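Local coordinates for protein UDP-glucose 4-epimerase (Campylobacter jejuni subsp. jejuni serotype O:2, PDB 7K3P) that catalyses the interconversion of UDP-glucose and UDP-galactose, and probably that of the matching N-acetylated sugars, with a bound NAD as cofactor, at residues Phe94-Glu99 with Met112-Asn117; Ser136-Thr141 with Asn160-Ser165. The protein carries 2 engineered substitutions. One frame throughout, in Å; residues are numbered along the deposited sequence.

Overall arrangement
Both interactions lie on the cofactor side of the Rossmann-like domain, where loops leaving the adjacent parallel strands 90-93 and 132-136 meet helices 107-127 and 161-179, and both touch NAD. Interaction 1 is partly buried and polar: two asparagines on the helix read the backbone of the 94-99 loop and the adenine. Interaction 2 is more deeply buried and has no hydrogen bond across it; it relies on the packing of Thr138 and Ala140 against Tyr162 and Gly163, near the nicotinamide end. The two join directly, with Asn114 and Thr115 bonded to Ser165, and each helix also packs against the second subunit.

Interaction 1. Residues Phe94-Glu99 with Met112-Asn117; sequences FAASIE and MNNTVN. With NAD (nicotinamide-adenine-dinucleotide), chain C.
Ala96 and Asn114 bring the backbones closest, with 5.1 Å between Ala96 CA and Asn114 CA, where the irregular loop 94-99 passes the flank of helix 107-127. That helix widens into a pi-type turn at 112-116, closed by a bond from Asn117 N to Met112 O, and the neighbouring Asn113 and Asn114 both reach the loop from it. The carboxamide of Asn114 holds the backbone of Ser97 at two points, much as a peptide of an adjoining strand would. Ser97 N donates to Asn114 OD1 (2.7 Å), on a lone pair in the carbonyl plane, and Asn114 ND2 donates to Ser97 O (2.9 Å), the acceptor lying only 7° out of the amide plane. A second bond from ND2, to Ser165 OG, further fixes this amide's rotation. Asn114 OD1 also comes within 3.2 Å of Ala96 CB, a tight approach that suits a small residue, because the NAD ribose lies close to the same methyl. In this Rossmann-type fold the loop follows strand 90-93 and runs alongside the dinucleotide, so Phe94 O can accept from NAD O3D at 2.8 Å. Asn113 addresses the other end of the cofactor. With CG anti to the backbone N (chi1 -160°), its amide faces the Hoogsteen edge of the adenine: Asn113 OD1 accepts from NAD N6A (2.7 Å), while Asn113 ND2 donates to NAD N7A (3.1 Å). Asn113 ND2 also donates to Ser97 OG at 3.0 Å, with the hydroxyl tilted 21° from the amide plane. A water lies between Ala95 O and Asn113 O and can donate to either.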
ATOM      1  N   PHE A  94      15.136   7.831  -5.196  1.00 21.35           N
ATOM      2  CA  PHE A  94      15.623   6.564  -5.746  1.00 22.26           C
ATOM      3  C   PHE A  94      15.707   5.440  -4.703  1.00 26.00           C
ATOM      4  O   PHE A  94      15.724   4.254  -5.065  1.00 20.23           O
ATOM      5  CB  PHE A  94      17.049   6.720  -6.287  1.00 23.88           C
ATOM      6  CG  PHE A  94      17.160   7.563  -7.529  1.00 29.24           C
ATOM      7  CD1 PHE A  94      16.820   7.047  -8.777  1.00 26.66           C
ATOM      8  CD2 PHE A  94      17.653   8.856  -7.452  1.00 27.45           C
ATOM      9  CE1 PHE A  94      16.940   7.829  -9.926  1.00 27.96           C
ATOM     10  CE2 PHE A  94      17.774   9.646  -8.588  1.00 27.22           C
ATOM     11  CZ  PHE A  94      17.426   9.131  -9.830  1.00 25.08           C
ATOM     12  N   ALA A  95      15.856   5.806  -3.427  1.00 23.66           N
ATOM     13  CA  ALA A  95      16.127   4.820  -2.372  1.00 24.19           C
ATOM     14  C   ALA A  95      15.025   3.765  -2.289  1.00 20.23           C
ATOM     15  O   ALA A  95      13.840   4.089  -2.162  1.00 18.61           O
ATOM     16  CB  ALA A  95      16.308   5.514  -1.012  1.00 25.04           C
ATOM     17  N   ALA A  96      15.427   2.500  -2.361  1.00 23.93           N
ATOM     18  CA  ALA A  96      14.493   1.389  -2.282  1.00 24.42           C
ATOM     19  C   ALA A  96      15.279   0.087  -2.308  1.00 22.22           C
ATOM     20  O   ALA A  96      16.477   0.101  -2.588  1.00 23.81           O
ATOM     21  CB  ALA A  96      13.524   1.434  -3.472  1.00 23.00           C
ATOM     22  N   SER A  97      14.591  -1.025  -2.031  1.00 22.28           N
ATOM     23  CA  SER A  97      15.095  -2.357  -2.354  1.00 21.81           C
ATOM     24  C   SER A  97      14.485  -2.730  -3.703  1.00 24.00           C
ATOM     25  O   SER A  97      13.323  -2.398  -3.958  1.00 23.11           O
ATOM     26  CB  SER A  97      14.674  -3.365  -1.279  1.00 24.59           C
ATOM     27  OG  SER A  97      15.144  -2.964  -0.013  1.00 25.86           O
ATOM     28  N   ILE A  98      15.240  -3.411  -4.568  1.00 22.03           N
ATOM     29  CA  ILE A  98      14.854  -3.458  -5.985  1.00 25.73           C
ATOM     30  C   ILE A  98      14.801  -4.841  -6.658  1.00 27.13           C
ATOM     31  O   ILE A  98      14.644  -4.911  -7.874  1.00 29.31           O
ATOM     32  CB  ILE A  98      15.792  -2.571  -6.837  1.00 26.43           C
ATOM     33  CG1 ILE A  98      17.146  -3.276  -7.030  1.00 27.52           C
ATOM     34  CG2 ILE A  98      15.939  -1.175  -6.196  1.00 26.79           C
ATOM     35  CD1 ILE A  98      18.138  -2.543  -7.937  1.00 29.95           C
ATOM     36  N   GLU A  99      14.929  -5.920  -5.889  1.00 27.14           N
ATOM     37  CA  GLU A  99      15.029  -7.268  -6.466  1.00 34.25           C
ATOM     38  C   GLU A  99      13.738  -8.075  -6.306  1.00 31.54           C
ATOM     39  O   GLU A  99      13.397  -8.513  -5.193  1.00 28.32           O
ATOM     40  CB  GLU A  99      16.196  -8.043  -5.830  1.00 30.38           C
ATOM     41  CG  GLU A  99      17.475  -7.218  -5.687  1.00 38.63           C
ATOM     42  CD  GLU A  99      18.724  -7.953  -6.132  1.00 40.53           C
ATOM     43  OE1 GLU A  99      18.623  -8.852  -6.993  1.00 40.59           O
ATOM     44  OE2 GLU A  99      19.817  -7.626  -5.620  1.00 38.09           O
ATOM     45  N   MET A 112       8.597  -2.559   4.062  1.00 20.49           N
ATOM     46  CA  MET A 112       9.234  -1.655   5.023  1.00 21.74           C
ATOM     47  C   MET A 112      10.151  -0.653   4.321  1.00 20.89           C
ATOM     48  O   MET A 112      10.024   0.545   4.525  1.00 21.57           O
ATOM     49  CB  MET A 112      10.031  -2.427   6.087  1.00 21.65           C
ATOM     50  CG  MET A 112       9.151  -3.209   7.060  1.00 22.64           C
ATOM     51  SD  MET A 112       8.039  -2.187   8.058  1.00 24.23           S
ATOM     52  CE  MET A 112       9.201  -1.425   9.192  1.00 21.40           C
ATOM     53  N   ASN A 113      11.073  -1.140   3.500  1.00 20.44           N
ATOM     54  CA  ASN A 113      12.092  -0.255   2.956  1.00 24.49           C
ATOM     55  C   ASN A 113      11.562   0.597   1.802  1.00 22.71           C
ATOM     56  O   ASN A 113      12.022   1.718   1.568  1.00 19.44           O
ATOM     57  CB  ASN A 113      13.330  -1.034   2.519  1.00 21.72           C
ATOM     58  CG  ASN A 113      14.561  -0.140   2.411  1.00 23.55           C
ATOM     59  OD1 ASN A 113      14.816   0.695   3.289  1.00 22.94           O
ATOM     60  ND2 ASN A 113      15.319  -0.295   1.329  1.00 21.93           N
ATOM     61  N   ASN A 114      10.569   0.074   1.099  1.00 21.26           N
ATOM     62  CA  ASN A 114       9.959   0.831   0.015  1.00 22.57           C
ATOM     63  C   ASN A 114       8.715   1.596   0.476  1.00 20.95           C
ATOM     64  O   ASN A 114       8.779   2.798   0.706  1.00 20.48           O
ATOM     65  CB  ASN A 114       9.674  -0.100  -1.168  1.00 22.19           C
ATOM     66  CG  ASN A 114      10.942  -0.711  -1.736  1.00 21.56           C
ATOM     67  OD1 ASN A 114      12.055  -0.378  -1.307  1.00 22.85           O
ATOM     68  ND2 ASN A 114      10.790  -1.601  -2.715  1.00 21.34           N
ATOM     69  N   THR A 115       7.602   0.899   0.658  1.00 19.21           N
ATOM     70  CA  THR A 115       6.328   1.554   0.966  1.00 19.27           C
ATOM     71  C   THR A 115       6.314   2.362   2.272  1.00 22.75           C
ATOM     72  O   THR A 115       5.823   3.498   2.316  1.00 19.39           O
ATOM     73  CB  THR A 115       5.206   0.515   1.029  1.00 20.61           C
ATOM     74  OG1 THR A 115       5.310  -0.358  -0.114  1.00 21.12           O
ATOM     75  CG2 THR A 115       3.863   1.188   1.051  1.00 16.75           C
ATOM     76  N   VAL A 116       6.824   1.772   3.347  1.00 20.75           N
ATOM     77  CA  VAL A 116       6.801   2.451   4.642  1.00 18.78           C
ATOM     78  C   VAL A 116       7.717   3.676   4.658  1.00 16.28           C
ATOM     79  O   VAL A 116       7.293   4.759   5.044  1.00 20.98           O
ATOM     80  CB  VAL A 116       7.144   1.487   5.799  1.00 21.53           C
ATOM     81  CG1 VAL A 116       7.489   2.260   7.068  1.00 19.00           C
ATOM     82  CG2 VAL A 116       5.972   0.546   6.059  1.00 18.49           C
ATOM     83  N   ASN A 117       8.969   3.502   4.254  1.00 16.87           N
ATOM     84  CA  ASN A 117       9.912   4.616   4.262  1.00 22.06           C
ATOM     85  C   ASN A 117       9.440   5.720   3.337  1.00 22.69           C
ATOM     86  O   ASN A 117       9.589   6.913   3.634  1.00 18.24           O
ATOM     87  CB  ASN A 117      11.319   4.156   3.856  1.00 17.96           C
ATOM     88  CG  ASN A 117      12.022   3.415   4.976  1.00 21.08           C
ATOM     89  OD1 ASN A 117      11.550   3.436   6.095  1.00 20.56           O
ATOM     90  ND2 ASN A 117      13.144   2.757   4.675  1.00 20.14           N
TER
HETATM   91  PA  NAD C 401      20.455   0.978  -6.040  1.00 29.33           P
HETATM   92  O1A NAD C 401      20.432  -0.120  -5.005  1.00 28.16           O
HETATM   93  O2A NAD C 401      21.802   1.064  -6.700  1.00 26.60           O
HETATM   94  O5B NAD C 401      20.174   2.383  -5.379  1.00 25.58           O
HETATM   95  C5B NAD C 401      19.456   2.414  -4.179  1.00 24.45           C
HETATM   96  C4B NAD C 401      20.110   3.348  -3.239  1.00 27.93           C
HETATM   97  O4B NAD C 401      19.267   3.692  -2.178  1.00 26.74           O
HETATM   98  C3B NAD C 401      21.403   2.721  -2.632  1.00 26.44           C
HETATM   99  O3B NAD C 401      22.645   3.514  -2.748  1.00 28.24           O
HETATM  100  C2B NAD C 401      20.962   2.325  -1.203  1.00 32.66           C
HETATM  101  O2B NAD C 401      21.983   2.331  -0.299  1.00 30.20           O
HETATM  102  C1B NAD C 401      19.945   3.393  -0.955  1.00 23.95           C
HETATM  103  N9A NAD C 401      18.997   3.033   0.111  1.00 28.04           N
HETATM  104  C8A NAD C 401      18.232   1.923   0.169  1.00 25.57           C
HETATM  105  N7A NAD C 401      17.503   1.915   1.296  1.00 26.37           N
HETATM  106  C5A NAD C 401      17.773   3.022   1.999  1.00 24.41           C
HETATM  107  C6A NAD C 401      17.333   3.539   3.229  1.00 23.43           C
HETATM  108  N6A NAD C 401      16.351   2.818   4.003  1.00 23.86           N
HETATM  109  N1A NAD C 401      17.805   4.723   3.669  1.00 24.00           N
HETATM  110  C2A NAD C 401      18.716   5.426   2.973  1.00 23.77           C
HETATM  111  N3A NAD C 401      19.186   4.948   1.774  1.00 26.21           N
HETATM  112  C4A NAD C 401      18.734   3.763   1.268  1.00 25.16           C
HETATM  113  O3  NAD C 401      19.308   0.670  -7.097  1.00 30.54           O
HETATM  114  PN  NAD C 401      19.166   1.418  -8.478  1.00 27.67           P
HETATM  115  O1N NAD C 401      20.061   2.644  -8.518  1.00 25.34           O
HETATM  116  O2N NAD C 401      19.548   0.453  -9.558  1.00 29.26           O
HETATM  117  O5D NAD C 401      17.651   1.843  -8.639  1.00 27.37           O
HETATM  118  C5D NAD C 401      17.205   2.992  -7.957  1.00 23.74           C
HETATM  119  C4D NAD C 401      15.700   3.159  -8.076  1.00 24.24           C
HETATM  120  O4D NAD C 401      15.270   2.999  -9.410  1.00 24.58           O
HETATM  121  C3D NAD C 401      14.890   2.247  -7.160  1.00 18.67           C
HETATM  122  O3D NAD C 401      13.812   2.933  -6.665  1.00 21.38           O
HETATM  123  C2D NAD C 401      14.357   1.190  -8.032  1.00 25.96           C
HETATM  124  O2D NAD C 401      13.190   0.614  -7.575  1.00 23.72           O
HETATM  125  C1D NAD C 401      14.224   1.954  -9.376  1.00 24.81           C
HETATM  126  N1N NAD C 401      14.248   1.067 -10.629  1.00 27.85           N
HETATM  127  C2N NAD C 401      15.459   0.469 -10.918  1.00 23.39           C
HETATM  128  C3N NAD C 401      15.560  -0.345 -12.042  1.00 25.03           C
HETATM  129  C7N NAD C 401      16.875  -1.004 -12.369  1.00 28.34           C
HETATM  130  O7N NAD C 401      17.858  -0.865 -11.658  1.00 29.93           O
HETATM  131  N7N NAD C 401      16.961  -1.818 -13.535  1.00 24.02           N
HETATM  132  C4N NAD C 401      14.456  -0.534 -12.853  1.00 23.56           C
HETATM  133  C5N NAD C 401      13.255   0.067 -12.554  1.00 23.02           C
HETATM  134  C6N NAD C 401      13.134   0.887 -11.423  1.00 24.20           C
HETATM  135  O   HOH W   1      11.780   3.663  -0.472  1.00 23.99           O

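Interaction 2. Residues Ser136-Thr141 with Asn160-Ser165. With NAD (nicotinamide-adenine-dinucleotide), chain C.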
ATOM      1  N   SER A 136      10.971   7.317  -8.465  1.00 19.30           N
ATOM      2  CA  SER A 136      11.374   6.195  -9.292  1.00 22.45           C
ATOM      3  C   SER A 136      10.464   5.008  -8.991  1.00 27.07           C
ATOM      4  O   SER A 136      10.678   4.291  -7.995  1.00 24.71           O
ATOM      5  CB  SER A 136      12.811   5.790  -8.991  1.00 20.91           C
ATOM      6  OG  SER A 136      13.682   6.883  -9.123  1.00 33.62           O
ATOM      7  N   SER A 137       9.448   4.806  -9.832  1.00 20.04           N
ATOM      8  CA  SER A 137       8.604   3.621  -9.709  1.00 18.51           C
ATOM      9  C   SER A 137       9.185   2.567 -10.653  1.00 19.29           C
ATOM     10  O   SER A 137      10.391   2.534 -10.862  1.00 18.61           O
ATOM     11  CB  SER A 137       7.166   3.957 -10.069  1.00 19.13           C
ATOM     12  OG  SER A 137       6.320   2.852  -9.832  1.00 20.23           O
ATOM     13  N   THR A 138       8.341   1.725 -11.242  1.00 19.08           N
ATOM     14  CA  THR A 138       8.856   0.603 -12.031  1.00 19.56           C
ATOM     15  C   THR A 138       7.797   0.047 -12.969  1.00 19.75           C
ATOM     16  O   THR A 138       6.609   0.153 -12.693  1.00 20.53           O
ATOM     17  CB  THR A 138       9.326  -0.570 -11.121  1.00 20.27           C
ATOM     18  OG1 THR A 138       9.601  -1.735 -11.924  1.00 22.48           O
ATOM     19  CG2 THR A 138       8.232  -0.937 -10.099  1.00 20.53           C
ATOM     20  N   ALA A 139       8.230  -0.569 -14.067  1.00 23.48           N
ATOM     21  CA  ALA A 139       7.277  -1.257 -14.948  1.00 23.32           C
ATOM     22  C   ALA A 139       6.650  -2.479 -14.261  1.00 22.81           C
ATOM     23  O   ALA A 139       5.602  -2.960 -14.682  1.00 22.00           O
ATOM     24  CB  ALA A 139       7.939  -1.662 -16.276  1.00 20.54           C
ATOM     25  N   ALA A 140       7.281  -2.978 -13.199  1.00 21.36           N
ATOM     26  CA  ALA A 140       6.682  -4.065 -12.409  1.00 23.77           C
ATOM     27  C   ALA A 140       5.272  -3.714 -11.916  1.00 26.19           C
ATOM     28  O   ALA A 140       4.479  -4.606 -11.577  1.00 26.00           O
ATOM     29  CB  ALA A 140       7.606  -4.472 -11.217  1.00 20.20           C
ATOM     30  N   THR A 141       4.941  -2.422 -11.871  1.00 23.15           N
ATOM     31  CA  THR A 141       3.589  -2.048 -11.479  1.00 22.52           C
ATOM     32  C   THR A 141       2.550  -2.546 -12.483  1.00 24.25           C
ATOM     33  O   THR A 141       1.384  -2.705 -12.131  1.00 25.21           O
ATOM     34  CB  THR A 141       3.410  -0.538 -11.286  1.00 24.28           C
ATOM     35  OG1 THR A 141       3.798   0.155 -12.487  1.00 23.45           O
ATOM     36  CG2 THR A 141       4.238  -0.052 -10.086  1.00 20.21           C
ATOM     37  N   ASN A 160       4.194  -9.346  -7.779  1.00 25.47           N
ATOM     38  CA  ASN A 160       5.130  -9.662  -6.708  1.00 26.77           C
ATOM     39  C   ASN A 160       5.178  -8.527  -5.695  1.00 23.79           C
ATOM     40  O   ASN A 160       4.676  -7.439  -5.965  1.00 22.54           O
ATOM     41  CB  ASN A 160       6.518  -9.964  -7.268  1.00 27.50           C
ATOM     42  CG  ASN A 160       7.021  -8.868  -8.174  1.00 29.02           C
ATOM     43  OD1 ASN A 160       7.345  -7.765  -7.709  1.00 25.49           O
ATOM     44  ND2 ASN A 160       7.088  -9.155  -9.481  1.00 22.53           N
ATOM     45  N   PRO A 161       5.749  -8.790  -4.508  1.00 25.90           N
ATOM     46  CA  PRO A 161       5.722  -7.759  -3.465  1.00 22.48           C
ATOM     47  C   PRO A 161       6.535  -6.519  -3.850  1.00 25.34           C
ATOM     48  O   PRO A 161       6.161  -5.420  -3.427  1.00 24.43           O
ATOM     49  CB  PRO A 161       6.329  -8.472  -2.249  1.00 25.56           C
ATOM     50  CG  PRO A 161       6.072  -9.980  -2.525  1.00 25.50           C
ATOM     51  CD  PRO A 161       6.269 -10.083  -4.016  1.00 25.50           C
ATOM     52  N   TYR A 162       7.613  -6.675  -4.621  1.00 23.07           N
ATOM     53  CA  TYR A 162       8.348  -5.501  -5.082  1.00 25.26           C
ATOM     54  C   TYR A 162       7.418  -4.596  -5.886  1.00 22.79           C
ATOM     55  O   TYR A 162       7.300  -3.401  -5.602  1.00 22.71           O
ATOM     56  CB  TYR A 162       9.570  -5.886  -5.921  1.00 24.07           C
ATOM     57  CG  TYR A 162      10.202  -4.710  -6.670  1.00 25.52           C
ATOM     58  CD1 TYR A 162      10.846  -3.679  -5.982  1.00 22.97           C
ATOM     59  CD2 TYR A 162      10.147  -4.634  -8.061  1.00 22.96           C
ATOM     60  CE1 TYR A 162      11.418  -2.607  -6.657  1.00 21.15           C
ATOM     61  CE2 TYR A 162      10.720  -3.568  -8.745  1.00 23.21           C
ATOM     62  CZ  TYR A 162      11.358  -2.565  -8.038  1.00 22.38           C
ATOM     63  OH  TYR A 162      11.929  -1.527  -8.728  1.00 23.73           O
ATOM     64  N   GLY A 163       6.744  -5.166  -6.884  1.00 22.84           N
ATOM     65  CA  GLY A 163       5.825  -4.389  -7.704  1.00 23.08           C
ATOM     66  C   GLY A 163       4.697  -3.753  -6.905  1.00 23.36           C
ATOM     67  O   GLY A 163       4.338  -2.587  -7.134  1.00 23.94           O
ATOM     68  N   ARG A 164       4.124  -4.518  -5.977  1.00 21.36           N
ATOM     69  CA  ARG A 164       3.076  -4.001  -5.102  1.00 20.07           C
ATOM     70  C   ARG A 164       3.587  -2.881  -4.204  1.00 22.31           C
ATOM     71  O   ARG A 164       2.870  -1.909  -3.958  1.00 20.74           O
ATOM     72  CB  ARG A 164       2.470  -5.122  -4.232  1.00 25.23           C
ATOM     73  CG  ARG A 164       1.539  -6.054  -4.997  1.00 26.84           C
ATOM     74  CD  ARG A 164       0.850  -7.069  -4.104  1.00 27.86           C
ATOM     75  NE  ARG A 164       1.670  -8.255  -3.889  1.00 30.13           N
ATOM     76  CZ  ARG A 164       1.741  -9.277  -4.743  1.00 35.08           C
ATOM     77  NH1 ARG A 164       1.045  -9.234  -5.870  1.00 31.15           N
ATOM     78  NH2 ARG A 164       2.510 -10.337  -4.478  1.00 29.23           N
ATOM     79  N   SER A 165       4.814  -3.026  -3.699  1.00 21.64           N
ATOM     80  CA  SER A 165       5.357  -2.047  -2.754  1.00 21.46           C
ATOM     81  C   SER A 165       5.542  -0.688  -3.428  1.00 21.91           C
ATOM     82  O   SER A 165       5.408   0.355  -2.790  1.00 19.96           O
ATOM     83  CB  SER A 165       6.685  -2.527  -2.134  1.00 17.68           C
ATOM     84  OG  SER A 165       7.774  -2.439  -3.036  1.00 19.71           O
TER
HETATM   85  PA  NAD C 401      20.455   0.978  -6.040  1.00 29.33           P
HETATM   86  O1A NAD C 401      20.432  -0.120  -5.005  1.00 28.16           O
HETATM   87  O2A NAD C 401      21.802   1.064  -6.700  1.00 26.60           O
HETATM   88  O5B NAD C 401      20.174   2.383  -5.379  1.00 25.58           O
HETATM   89  C5B NAD C 401      19.456   2.414  -4.179  1.00 24.45           C
HETATM   90  C4B NAD C 401      20.110   3.348  -3.239  1.00 27.93           C
HETATM   91  O4B NAD C 401      19.267   3.692  -2.178  1.00 26.74           O
HETATM   92  C3B NAD C 401      21.403   2.721  -2.632  1.00 26.44           C
HETATM   93  O3B NAD C 401      22.645   3.514  -2.748  1.00 28.24           O
HETATM   94  C2B NAD C 401      20.962   2.325  -1.203  1.00 32.66           C
HETATM   95  O2B NAD C 401      21.983   2.331  -0.299  1.00 30.20           O
HETATM   96  C1B NAD C 401      19.945   3.393  -0.955  1.00 23.95           C
HETATM   97  N9A NAD C 401      18.997   3.033   0.111  1.00 28.04           N
HETATM   98  C8A NAD C 401      18.232   1.923   0.169  1.00 25.57           C
HETATM   99  N7A NAD C 401      17.503   1.915   1.296  1.00 26.37           N
HETATM  100  C5A NAD C 401      17.773   3.022   1.999  1.00 24.41           C
HETATM  101  C6A NAD C 401      17.333   3.539   3.229  1.00 23.43           C
HETATM  102  N6A NAD C 401      16.351   2.818   4.003  1.00 23.86           N
HETATM  103  N1A NAD C 401      17.805   4.723   3.669  1.00 24.00           N
HETATM  104  C2A NAD C 401      18.716   5.426   2.973  1.00 23.77           C
HETATM  105  N3A NAD C 401      19.186   4.948   1.774  1.00 26.21           N
HETATM  106  C4A NAD C 401      18.734   3.763   1.268  1.00 25.16           C
HETATM  107  O3  NAD C 401      19.308   0.670  -7.097  1.00 30.54           O
HETATM  108  PN  NAD C 401      19.166   1.418  -8.478  1.00 27.67           P
HETATM  109  O1N NAD C 401      20.061   2.644  -8.518  1.00 25.34           O
HETATM  110  O2N NAD C 401      19.548   0.453  -9.558  1.00 29.26           O
HETATM  111  O5D NAD C 401      17.651   1.843  -8.639  1.00 27.37           O
HETATM  112  C5D NAD C 401      17.205   2.992  -7.957  1.00 23.74           C
HETATM  113  C4D NAD C 401      15.700   3.159  -8.076  1.00 24.24           C
HETATM  114  O4D NAD C 401      15.270   2.999  -9.410  1.00 24.58           O
HETATM  115  C3D NAD C 401      14.890   2.247  -7.160  1.00 18.67           C
HETATM  116  O3D NAD C 401      13.812   2.933  -6.665  1.00 21.38           O
HETATM  117  C2D NAD C 401      14.357   1.190  -8.032  1.00 25.96           C
HETATM  118  O2D NAD C 401      13.190   0.614  -7.575  1.00 23.72           O
HETATM  119  C1D NAD C 401      14.224   1.954  -9.376  1.00 24.81           C
HETATM  120  N1N NAD C 401      14.248   1.067 -10.629  1.00 27.85           N
HETATM  121  C2N NAD C 401      15.459   0.469 -10.918  1.00 23.39           C
HETATM  122  C3N NAD C 401      15.560  -0.345 -12.042  1.00 25.03           C
HETATM  123  C7N NAD C 401      16.875  -1.004 -12.369  1.00 28.34           C
HETATM  124  O7N NAD C 401      17.858  -0.865 -11.658  1.00 29.93           O
HETATM  125  N7N NAD C 401      16.961  -1.818 -13.535  1.00 24.02           N
HETATM  126  C4N NAD C 401      14.456  -0.534 -12.853  1.00 23.56           C
HETATM  127  C5N NAD C 401      13.255   0.067 -12.554  1.00 23.02           C
HETATM  128  C6N NAD C 401      13.134   0.887 -11.423  1.00 24.20           C
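The Tyr-x-x-x-Lys signature of the extended short-chain dehydrogenase/reductase family begins at Tyr162, in the first turn of helix 161-179, and this contact sets that turn against the loop after strand 132-136. Asn160 is the N-cap, its OD1 accepting from Gly163 N at 2.8 Å. Across the contact the phenol and Thr138 approach from opposite directions, and Thr138 CB lies 3.7 Å from Tyr162 OH. A first torsion of 168°, with Tyr162 CG turned away from the backbone N, sends the ring along the loop toward the cofactor. Ala140 CB rests 4.1 Å from Tyr162 CD2, obliquely to the ring, and 3.9 Å from Gly163 CA; with no side chain at Gly163, the loop can press onto the helix backbone. Thr138 also shapes its own loop. Thr138 OG1 accepts from Ala140 N at 2.9 Å, forming an ST turn, while Thr138 O takes Thr141 OG1 (2.8 Å) nearly along the C=O axis and Thr141 N as well. At the far end of the phenol, Tyr162 OH and NAD O2D share a hydrogen bond of 2.7 Å, the ribose oxygen lying in the ring plane, while Lys166 of the signature bonds to NAD too. The loop thus packs against the ring without bonding to it, whereas the Tyr162 hydroxyl engages the ribose, an arrangement consistent with Tyr162 being the acid-base tyrosine of related epimerases.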